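Staphylococcal enterotoxin-like toxin (Staphylococcus aureus, PDB 4DXF) is a superantigen-like protein with an OB-fold and a beta-grasp domain, and probably binds sugar chains of host glycoproteins. Local coordinates at residues A[21-26]-A[141-146]; A[92-97]-A[185-190]; A[132-137]-A[192-197]. All blocks are in the same frame, centred on the assembly; numbering follows the deposited sequence.

Overall arrangement
All three contacts bring distant parts of the chain together around the helix 138-153 of the superantigen fold. Interactions 1 and 2 each join a segment of the OB-fold range to one of the beta-grasp range and are buried; interaction 3 lies within the beta-grasp range and is only partly buried, its centre about 13 Å from that of the chain. Aromatic rings and a buried carboxylate make interaction 1, whereas a single backbone bond at a glycine carries interaction 2; interaction 3 combines one with an isoleucine contact and a polar, solvent-facing flank. The three contacts touch one another: Tyr22 reaches Met187, Leu141 packs on Ile136 and Ile196, and Val190 meets Gln135.

Interaction 1 (A[21-26]-A[141-146]); sequences AYYTKP and LDFKLR
Tyr23, just past the end of helix 17-22, lies against Asp142, Phe143 and Arg146 of helix 138-153, a buried seam of the superantigen fold where the N-terminal helix meets the long helix of the beta-grasp domain. Its CG stands anti to the carbonyl carbon (chi1 -73°), which sets the ring between Arg146 on one face and Tyr22 on the other. At the root, Tyr23 CB lies 4.1 Å from Arg146 CB. Further out, Tyr23 CD1 touches Phe143 CD1 at 3.5 Å, the two rings meeting obliquely. Over the middle of one face sits Arg146 CD, 3.4 Å from the Tyr23 ring centroid in a CH-pi contact; Tyr22 CD2 lies over the opposite face. CE1 passes beside Asp142 OD2, and at the tip OH donates to the syn lone pair of that oxygen, a short bond of 2.5 Å between Tyr23 OH and Asp142 OD2. Leu182 N is a second partner of the hydroxyl.

The guanidinium of Arg146 lies nearly parallel to the Tyr23 ring, 12° between planes, and holds Asp142 side-on: NE and NH2 both donate to OD1. The carboxylate thus divides its oxygens, OD1 to the arginine and OD2 to the tyrosine, which probably favours its charged form. Arg146 NH1 turns instead to Tyr156 and Lys180.

Phe143 completes an aromatic cluster with Tyr22 and Tyr23. Its edge points to the face of Tyr22 in an offset edge-to-face pair, planes at 88°, and the Tyr22 hydroxyl bonds Glu83. The type I turn from Tyr22 to Lys25 brings two carbonyls to the rim of the phenyl ring, both near its plane: Tyr22 O is 3.4 Å from Phe143 CE1, and Lys25 O 3.3 Å from Phe143 CZ.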
loop_
_atom_site.group_PDB
_atom_site.type_symbol
_atom_site.label_atom_id
_atom_site.label_comp_id
_atom_site.label_asym_id
_atom_site.label_seq_id
_atom_site.Cartn_x
_atom_site.Cartn_y
_atom_site.Cartn_z
ATOM N N ALA A 21 14.244 -4.415 0.181
ATOM C CA ALA A 21 13.790 -5.722 0.632
ATOM C C ALA A 21 12.281 -5.641 0.855
ATOM O O ALA A 21 11.531 -6.537 0.420
ATOM C CB ALA A 21 14.498 -6.158 1.983
ATOM N N TYR A 22 11.855 -4.599 1.530
ATOM C CA TYR A 22 10.465 -4.542 2.035
ATOM C C TYR A 22 9.574 -4.459 0.813
ATOM O O TYR A 22 8.583 -5.234 0.673
ATOM C CB TYR A 22 10.252 -3.347 2.954
ATOM C CG TYR A 22 8.817 -3.295 3.450
ATOM C CD1 TYR A 22 8.372 -4.214 4.392
ATOM C CD2 TYR A 22 7.908 -2.417 2.882
ATOM C CE1 TYR A 22 7.019 -4.194 4.816
ATOM C CE2 TYR A 22 6.556 -2.393 3.289
ATOM C CZ TYR A 22 6.127 -3.265 4.253
ATOM O OH TYR A 22 4.766 -3.237 4.643
ATOM N N TYR A 23 9.938 -3.563 -0.099
ATOM C CA TYR A 23 9.070 -3.271 -1.268
ATOM C C TYR A 23 9.177 -4.250 -2.451
ATOM O O TYR A 23 8.543 -4.060 -3.486
ATOM C CB TYR A 23 9.192 -1.814 -1.655
ATOM C CG TYR A 23 8.507 -0.820 -0.694
ATOM C CD1 TYR A 23 7.111 -0.753 -0.630
ATOM C CD2 TYR A 23 9.240 -0.031 0.190
ATOM C CE1 TYR A 23 6.462 0.131 0.222
ATOM C CE2 TYR A 23 8.629 0.886 1.019
ATOM C CZ TYR A 23 7.183 0.926 1.080
ATOM O OH TYR A 23 6.543 1.791 1.883
ATOM N N THR A 24 9.929 -5.331 -2.261
ATOM C CA THR A 24 9.939 -6.433 -3.209
ATOM C C THR A 24 9.283 -7.696 -2.625
ATOM O O THR A 24 9.288 -8.748 -3.249
ATOM C CB THR A 24 11.404 -6.733 -3.745
ATOM O OG1 THR A 24 12.295 -6.896 -2.638
ATOM C CG2 THR A 24 11.829 -5.571 -4.594
ATOM N N LYS A 25 8.796 -7.574 -1.391
ATOM C CA LYS A 25 8.000 -8.623 -0.736
ATOM C C LYS A 25 6.776 -8.971 -1.579
ATOM O O LYS A 25 6.275 -8.135 -2.349
ATOM C CB LYS A 25 7.565 -8.179 0.658
ATOM C CG LYS A 25 8.658 -8.414 1.658
ATOM C CD LYS A 25 8.437 -7.576 2.855
ATOM C CE LYS A 25 7.712 -8.251 3.952
ATOM N NZ LYS A 25 8.123 -9.601 4.521
ATOM N N PRO A 26 6.366 -10.247 -1.530
ATOM C CA PRO A 26 5.142 -10.576 -2.294
ATOM C C PRO A 26 3.899 -10.037 -1.550
ATOM O O PRO A 26 3.912 -9.892 -0.304
ATOM C CB PRO A 26 5.140 -12.126 -2.350
ATOM C CG PRO A 26 5.943 -12.569 -1.107
ATOM C CD PRO A 26 6.909 -11.384 -0.766
ATOM N N LEU A 141 -1.471 1.413 -2.884
ATOM C CA LEU A 141 -0.916 2.373 -3.840
ATOM C C LEU A 141 0.593 2.509 -3.549
ATOM O O LEU A 141 1.444 2.313 -4.468
ATOM C CB LEU A 141 -1.598 3.710 -3.716
ATOM C CG LEU A 141 -3.112 3.725 -4.070
ATOM C CD1 LEU A 141 -3.690 4.961 -3.477
ATOM C CD2 LEU A 141 -3.199 3.710 -5.612
ATOM N N ASP A 142 0.889 2.746 -2.274
ATOM C CA ASP A 142 2.306 2.925 -1.902
ATOM C C ASP A 142 3.136 1.647 -2.259
ATOM O O ASP A 142 4.182 1.745 -2.927
ATOM C CB ASP A 142 2.387 3.189 -0.411
ATOM C CG ASP A 142 3.869 3.140 0.116
ATOM O OD1 ASP A 142 4.578 4.147 -0.247
ATOM O OD2 ASP A 142 4.256 2.205 0.876
ATOM N N PHE A 143 2.661 0.436 -1.950
ATOM C CA PHE A 143 3.409 -0.757 -2.143
ATOM C C PHE A 143 3.570 -1.099 -3.638
ATOM O O PHE A 143 4.669 -1.377 -4.123
ATOM C CB PHE A 143 2.776 -1.884 -1.403
ATOM C CG PHE A 143 3.630 -3.072 -1.280
ATOM C CD1 PHE A 143 4.553 -3.134 -0.206
ATOM C CD2 PHE A 143 3.574 -4.173 -2.215
ATOM C CE1 PHE A 143 5.389 -4.193 -0.072
ATOM C CE2 PHE A 143 4.446 -5.296 -2.022
ATOM C CZ PHE A 143 5.324 -5.284 -0.924
ATOM N N LYS A 144 2.453 -1.125 -4.379
ATOM C CA LYS A 144 2.550 -1.447 -5.775
ATOM C C LYS A 144 3.382 -0.462 -6.575
ATOM O O LYS A 144 4.107 -0.879 -7.504
ATOM C CB LYS A 144 1.159 -1.490 -6.348
ATOM C CG LYS A 144 0.477 -2.755 -5.852
ATOM C CD LYS A 144 -0.988 -2.917 -6.462
ATOM C CE LYS A 144 -1.435 -4.400 -6.234
ATOM N NZ LYS A 144 -2.829 -4.547 -6.814
ATOM N N LEU A 145 3.255 0.842 -6.271
ATOM C CA LEU A 145 3.980 1.867 -7.016
ATOM C C LEU A 145 5.484 1.705 -6.694
ATOM O O LEU A 145 6.290 1.666 -7.636
ATOM C CB LEU A 145 3.428 3.240 -6.687
ATOM C CG LEU A 145 2.089 3.646 -7.417
ATOM C CD1 LEU A 145 1.509 4.849 -6.804
ATOM C CD2 LEU A 145 2.421 3.907 -8.911
ATOM N N ARG A 146 5.854 1.508 -5.408
ATOM C CA ARG A 146 7.339 1.350 -5.152
ATOM C C ARG A 146 7.904 0.101 -5.810
ATOM O O ARG A 146 8.979 0.146 -6.406
ATOM C CB ARG A 146 7.636 1.360 -3.653
ATOM C CG ARG A 146 7.289 2.695 -3.072
ATOM C CD ARG A 146 8.060 2.897 -1.716
ATOM N NE ARG A 146 7.287 3.732 -0.816
ATOM C CZ ARG A 146 7.753 4.375 0.247
ATOM N NH1 ARG A 146 9.085 4.373 0.520
ATOM N NH2 ARG A 146 6.876 4.991 1.010
#

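Interaction 2 (A[92-97]-A[185-190]); sequences YSVGGI and NRMADV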
loop_
_atom_site.group_PDB
_atom_site.type_symbol
_atom_site.label_atom_id
_atom_site.label_comp_id
_atom_site.label_asym_id
_atom_site.label_seq_id
_atom_site.Cartn_x
_atom_site.Cartn_y
_atom_site.Cartn_z
ATOM N N TYR A 92 0.424 -12.176 9.398
ATOM C CA TYR A 92 0.223 -10.910 9.929
ATOM C C TYR A 92 0.546 -9.934 8.815
ATOM O O TYR A 92 1.538 -10.136 8.074
ATOM C CB TYR A 92 1.239 -10.748 11.097
ATOM C CG TYR A 92 1.423 -9.383 11.580
ATOM C CD1 TYR A 92 2.401 -8.543 10.994
ATOM C CD2 TYR A 92 0.717 -8.895 12.678
ATOM C CE1 TYR A 92 2.614 -7.230 11.444
ATOM C CE2 TYR A 92 0.895 -7.565 13.097
ATOM C CZ TYR A 92 1.882 -6.766 12.482
ATOM O OH TYR A 92 2.094 -5.498 12.956
ATOM N N SER A 93 -0.273 -8.905 8.752
ATOM C CA SER A 93 -0.230 -7.760 7.855
ATOM C C SER A 93 -0.845 -6.498 8.471
ATOM O O SER A 93 -1.664 -6.540 9.439
ATOM C CB SER A 93 -0.819 -8.156 6.471
ATOM O OG SER A 93 -0.756 -7.105 5.578
ATOM N N VAL A 94 -0.467 -5.326 7.971
ATOM C CA VAL A 94 -0.854 -4.091 8.604
ATOM C C VAL A 94 -1.737 -3.207 7.747
ATOM O O VAL A 94 -1.308 -2.817 6.656
ATOM C CB VAL A 94 0.426 -3.280 9.009
ATOM C CG1 VAL A 94 -0.009 -2.011 9.666
ATOM C CG2 VAL A 94 1.269 -4.154 9.918
ATOM N N GLY A 95 -2.978 -2.894 8.181
ATOM C CA GLY A 95 -3.808 -1.948 7.422
ATOM C C GLY A 95 -4.319 -2.608 6.124
ATOM O O GLY A 95 -4.389 -3.832 6.089
ATOM N N GLY A 96 -4.607 -1.772 5.104
ATOM C CA GLY A 96 -4.941 -2.269 3.763
ATOM C C GLY A 96 -6.386 -2.731 3.666
ATOM O O GLY A 96 -6.734 -3.440 2.715
ATOM N N ILE A 97 -7.212 -2.337 4.642
ATOM C CA ILE A 97 -8.671 -2.824 4.613
ATOM C C ILE A 97 -9.497 -1.831 3.958
ATOM O O ILE A 97 -9.439 -0.614 4.328
ATOM C CB ILE A 97 -9.214 -3.027 6.066
ATOM C CG1 ILE A 97 -8.312 -3.975 6.794
ATOM C CG2 ILE A 97 -10.659 -3.604 5.978
ATOM C CD1 ILE A 97 -8.504 -4.005 8.333
ATOM N N ASN A 185 0.380 3.931 10.540
ATOM C CA ASN A 185 -1.011 4.550 10.592
ATOM C C ASN A 185 -1.625 4.907 9.215
ATOM O O ASN A 185 -2.825 4.754 8.989
ATOM C CB ASN A 185 -1.069 5.764 11.531
ATOM C CG ASN A 185 -0.219 6.909 11.017
ATOM O OD1 ASN A 185 0.984 6.744 10.786
ATOM N ND2 ASN A 185 -0.842 8.041 10.768
ATOM N N ARG A 186 -0.806 5.357 8.259
ATOM C CA ARG A 186 -1.335 5.737 6.949
ATOM C C ARG A 186 -1.706 4.494 6.044
ATOM O O ARG A 186 -2.382 4.670 4.992
ATOM C CB ARG A 186 -0.285 6.567 6.225
ATOM C CG ARG A 186 0.171 7.865 7.012
ATOM C CD ARG A 186 1.238 8.504 6.071
ATOM N NE ARG A 186 0.557 9.112 4.957
ATOM C CZ ARG A 186 1.198 9.531 3.878
ATOM N NH1 ARG A 186 2.521 9.361 3.866
ATOM N NH2 ARG A 186 0.528 10.120 2.888
ATOM N N MET A 187 -1.223 3.329 6.426
ATOM C CA MET A 187 -1.508 2.014 5.747
ATOM C C MET A 187 -3.011 1.731 5.858
ATOM O O MET A 187 -3.615 1.098 4.975
ATOM C CB MET A 187 -0.703 0.826 6.321
ATOM C CG MET A 187 0.771 0.822 5.783
ATOM S SD MET A 187 1.704 -0.374 6.418
ATOM C CE MET A 187 3.347 0.012 5.624
ATOM N N ALA A 188 -3.627 2.293 6.882
ATOM C CA ALA A 188 -5.066 2.088 7.030
ATOM C C ALA A 188 -5.865 3.120 6.334
ATOM O O ALA A 188 -7.081 2.948 6.215
ATOM C CB ALA A 188 -5.453 2.025 8.541
ATOM N N ASP A 189 -5.249 4.176 5.805
ATOM C CA ASP A 189 -6.004 5.244 5.154
ATOM C C ASP A 189 -6.553 4.791 3.816
ATOM O O ASP A 189 -5.864 4.005 3.127
ATOM C CB ASP A 189 -5.171 6.516 4.960
ATOM C CG ASP A 189 -5.072 7.377 6.269
ATOM O OD1 ASP A 189 -6.075 7.458 7.011
ATOM O OD2 ASP A 189 -4.006 7.983 6.523
ATOM N N VAL A 190 -7.770 5.222 3.495
ATOM C CA VAL A 190 -8.390 4.778 2.277
ATOM C C VAL A 190 -8.850 5.958 1.468
ATOM O O VAL A 190 -9.260 7.013 2.028
ATOM C CB VAL A 190 -9.581 3.779 2.539
ATOM C CG1 VAL A 190 -9.156 2.598 3.432
ATOM C CG2 VAL A 190 -10.742 4.549 3.121
#
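A buried backbone-to-backbone contact joins Gly95 and Gly96, at the break in strand 92-99 of the OB-fold sheet, to Met187 and Ala188 at the end of the short, weakly bonded helix 184-187. The touching parts, 94-97 and 187-190, run in nearly the same direction, 12° apart, and their nearest CA atoms are Gly95 CA and Ala188 CA, 4.2 Å apart. One bond crosses between them: Gly96 N donates to Met187 O over 3.0 Å, reaching the oxygen from above the carbonyl plane. Gly95, with no CB, lets the backbones approach this closely; both glycines have a positive phi, which favours glycine. This is an interface between the two domains of the superantigen fold, the OB-fold strand meeting the chain that leads on to strand 190-192 of the beta-grasp part. Beside the bond, Met187 sets CB 3.7 Å from Val94 O and then runs extended past Val94, its SD 4.0 Å from Val94 CG1. Val94 O accepts a hydrogen bond from Lys139 NZ of helix 138-153. At the far end Val190 turns CG1, anti to its carbonyl carbon (chi1 -53°), onto the Ile97 carbonyl oxygen, with 3.3 Å between Val190 CG1 and Ile97 O.

Interaction 3 (A[132-137]-A[192-197]); sequences TKEQIS and DGTNID
Gly193 fits closely against the backbone of Lys133 and Glu134, and it is here that the contact is tight. Gly193 N donates to Glu134 O across 2.8 Å, from above the carbonyl plane and with an N-H...O angle of 133°. A CA-H...O contact lies beside this bond, with 3.6 Å between Gly193 CA and Lys133 O. With no side chain on Gly193, the two segments can come this close. Ile136 points its CB toward the other segment and lays CG2 against the glycine: Ile136 CG2 lies 3.8 Å from Gly193 CA and 4.1 Å from Ile196 CD1. Both isoleucines also pack on Leu141 of helix 138-153 and on Ile191, which makes this the apolar, buried flank. Lys133, buried too, directs its amino group to Asp77 and Thr98 and, weakly, to Gln135 O.

The other flank is polar and looser. Asp192, exposed to solvent, has CG anti to its backbone N (chi1 179°), and this brings OD1 beside the start of the 3-10 turn, where Thr194 OG1 donates to Asp192 OD1 over 2.6 Å. That OD1 of Asp192 also lies 3.4 Å from Glu134 O, an acceptor facing an acceptor. The Glu134 side chain meets that of Thr194 at Glu134 CG to Thr194 CG2, 4.3 Å; its carboxylate bonds Ser102.

Gln135 and Asp192 form an antiparallel non-hydrogen-bonded pair, their side chains on one face. This is a two-strand ribbon of 135-137 with 190-192, placed between the start of helix 138-153 and the entry into strand 196-203 of the beta-grasp sheet.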
loop_
_atom_site.group_PDB
_atom_site.type_symbol
_atom_site.label_atom_id
_atom_site.label_comp_id
_atom_site.label_asym_id
_atom_site.label_seq_id
_atom_site.Cartn_x
_atom_site.Cartn_y
_atom_site.Cartn_z
ATOM N N THR A 132 -8.822 -0.943 -10.316
ATOM C CA THR A 132 -9.995 -1.873 -10.438
ATOM C C THR A 132 -10.884 -1.859 -9.197
ATOM O O THR A 132 -11.913 -2.555 -9.114
ATOM C CB THR A 132 -9.527 -3.290 -10.738
ATOM O OG1 THR A 132 -8.685 -3.794 -9.677
ATOM C CG2 THR A 132 -8.778 -3.319 -12.102
ATOM N N LYS A 133 -10.525 -0.999 -8.263
ATOM C CA LYS A 133 -11.162 -0.874 -6.974
ATOM C C LYS A 133 -11.755 0.480 -6.704
ATOM O O LYS A 133 -11.136 1.538 -6.908
ATOM C CB LYS A 133 -10.217 -1.300 -5.829
ATOM C CG LYS A 133 -10.255 -2.791 -5.481
ATOM C CD LYS A 133 -9.176 -3.187 -4.468
ATOM C CE LYS A 133 -9.427 -2.686 -2.979
ATOM N NZ LYS A 133 -10.955 -2.799 -2.503
ATOM N N GLU A 134 -12.993 0.451 -6.209
ATOM C CA GLU A 134 -13.754 1.625 -5.848
ATOM C C GLU A 134 -13.070 2.404 -4.730
ATOM O O GLU A 134 -12.980 3.641 -4.759
ATOM C CB GLU A 134 -15.174 1.210 -5.369
ATOM C CG GLU A 134 -16.122 2.212 -5.741
ATOM C CD GLU A 134 -17.580 1.729 -5.767
ATOM O OE1 GLU A 134 -17.922 0.663 -5.214
ATOM O OE2 GLU A 134 -18.358 2.457 -6.380
ATOM N N GLN A 135 -12.584 1.649 -3.757
ATOM C CA GLN A 135 -11.929 2.262 -2.625
ATOM C C GLN A 135 -10.585 1.513 -2.489
ATOM O O GLN A 135 -10.550 0.317 -2.416
ATOM C CB GLN A 135 -12.753 2.050 -1.388
ATOM C CG GLN A 135 -12.257 2.915 -0.253
ATOM C CD GLN A 135 -13.057 2.748 1.015
ATOM O OE1 GLN A 135 -12.951 1.743 1.685
ATOM N NE2 GLN A 135 -13.848 3.732 1.340
ATOM N N ILE A 136 -9.476 2.242 -2.418
ATOM C CA ILE A 136 -8.180 1.619 -2.377
ATOM C C ILE A 136 -7.400 2.251 -1.223
ATOM O O ILE A 136 -7.550 3.474 -0.998
ATOM C CB ILE A 136 -7.458 1.862 -3.741
ATOM C CG1 ILE A 136 -6.139 1.090 -3.768
ATOM C CG2 ILE A 136 -7.405 3.367 -4.127
ATOM C CD1 ILE A 136 -5.598 1.008 -5.119
ATOM N N SER A 137 -6.659 1.417 -0.545
ATOM C CA SER A 137 -5.866 1.817 0.616
ATOM C C SER A 137 -4.600 2.504 0.134
ATOM O O SER A 137 -4.044 2.173 -0.944
ATOM C CB SER A 137 -5.424 0.644 1.515
ATOM O OG SER A 137 -4.637 -0.364 0.929
ATOM N N ASP A 192 -10.718 7.149 -2.657
ATOM C CA ASP A 192 -11.694 6.818 -3.691
ATOM C C ASP A 192 -10.892 6.558 -4.954
ATOM O O ASP A 192 -10.390 7.506 -5.580
ATOM C CB ASP A 192 -12.697 7.992 -3.865
ATOM C CG ASP A 192 -13.749 7.703 -4.960
ATOM O OD1 ASP A 192 -13.509 6.803 -5.801
ATOM O OD2 ASP A 192 -14.788 8.415 -5.013
ATOM N N GLY A 193 -10.735 5.293 -5.296
ATOM C CA GLY A 193 -9.964 4.899 -6.502
ATOM C C GLY A 193 -10.424 5.568 -7.765
ATOM O O GLY A 193 -9.604 5.997 -8.572
ATOM N N THR A 194 -11.750 5.688 -7.944
ATOM C CA THR A 194 -12.315 6.325 -9.119
ATOM C C THR A 194 -11.938 7.813 -9.308
ATOM O O THR A 194 -12.045 8.347 -10.411
ATOM C CB THR A 194 -13.902 6.146 -9.134
ATOM O OG1 THR A 194 -14.521 7.067 -8.222
ATOM C CG2 THR A 194 -14.271 4.739 -8.670
ATOM N N ASN A 195 -11.500 8.453 -8.223
ATOM C CA ASN A 195 -11.160 9.844 -8.183
ATOM C C ASN A 195 -9.648 10.131 -8.351
ATOM O O ASN A 195 -9.253 11.291 -8.399
ATOM C CB ASN A 195 -11.647 10.448 -6.852
ATOM C CG ASN A 195 -11.839 11.958 -6.925
ATOM O OD1 ASN A 195 -11.053 12.737 -6.346
ATOM N ND2 ASN A 195 -12.873 12.390 -7.697
ATOM N N ILE A 196 -8.821 9.092 -8.449
ATOM C CA ILE A 196 -7.393 9.331 -8.752
ATOM C C ILE A 196 -7.291 9.889 -10.182
ATOM O O ILE A 196 -7.805 9.300 -11.138
ATOM C CB ILE A 196 -6.579 8.045 -8.585
ATOM C CG1 ILE A 196 -6.613 7.604 -7.119
ATOM C CG2 ILE A 196 -5.109 8.235 -9.021
ATOM C CD1 ILE A 196 -6.060 6.150 -6.875
ATOM N N ASP A 197 -6.599 11.006 -10.320
ATOM C CA ASP A 197 -6.427 11.588 -11.613
ATOM C C ASP A 197 -5.119 11.146 -12.310
ATOM O O ASP A 197 -5.147 10.527 -13.394
ATOM C CB ASP A 197 -6.485 13.099 -11.475
ATOM C CG ASP A 197 -6.600 13.762 -12.805
ATOM O OD1 ASP A 197 -7.434 13.316 -13.646
ATOM O OD2 ASP A 197 -5.819 14.683 -13.021
#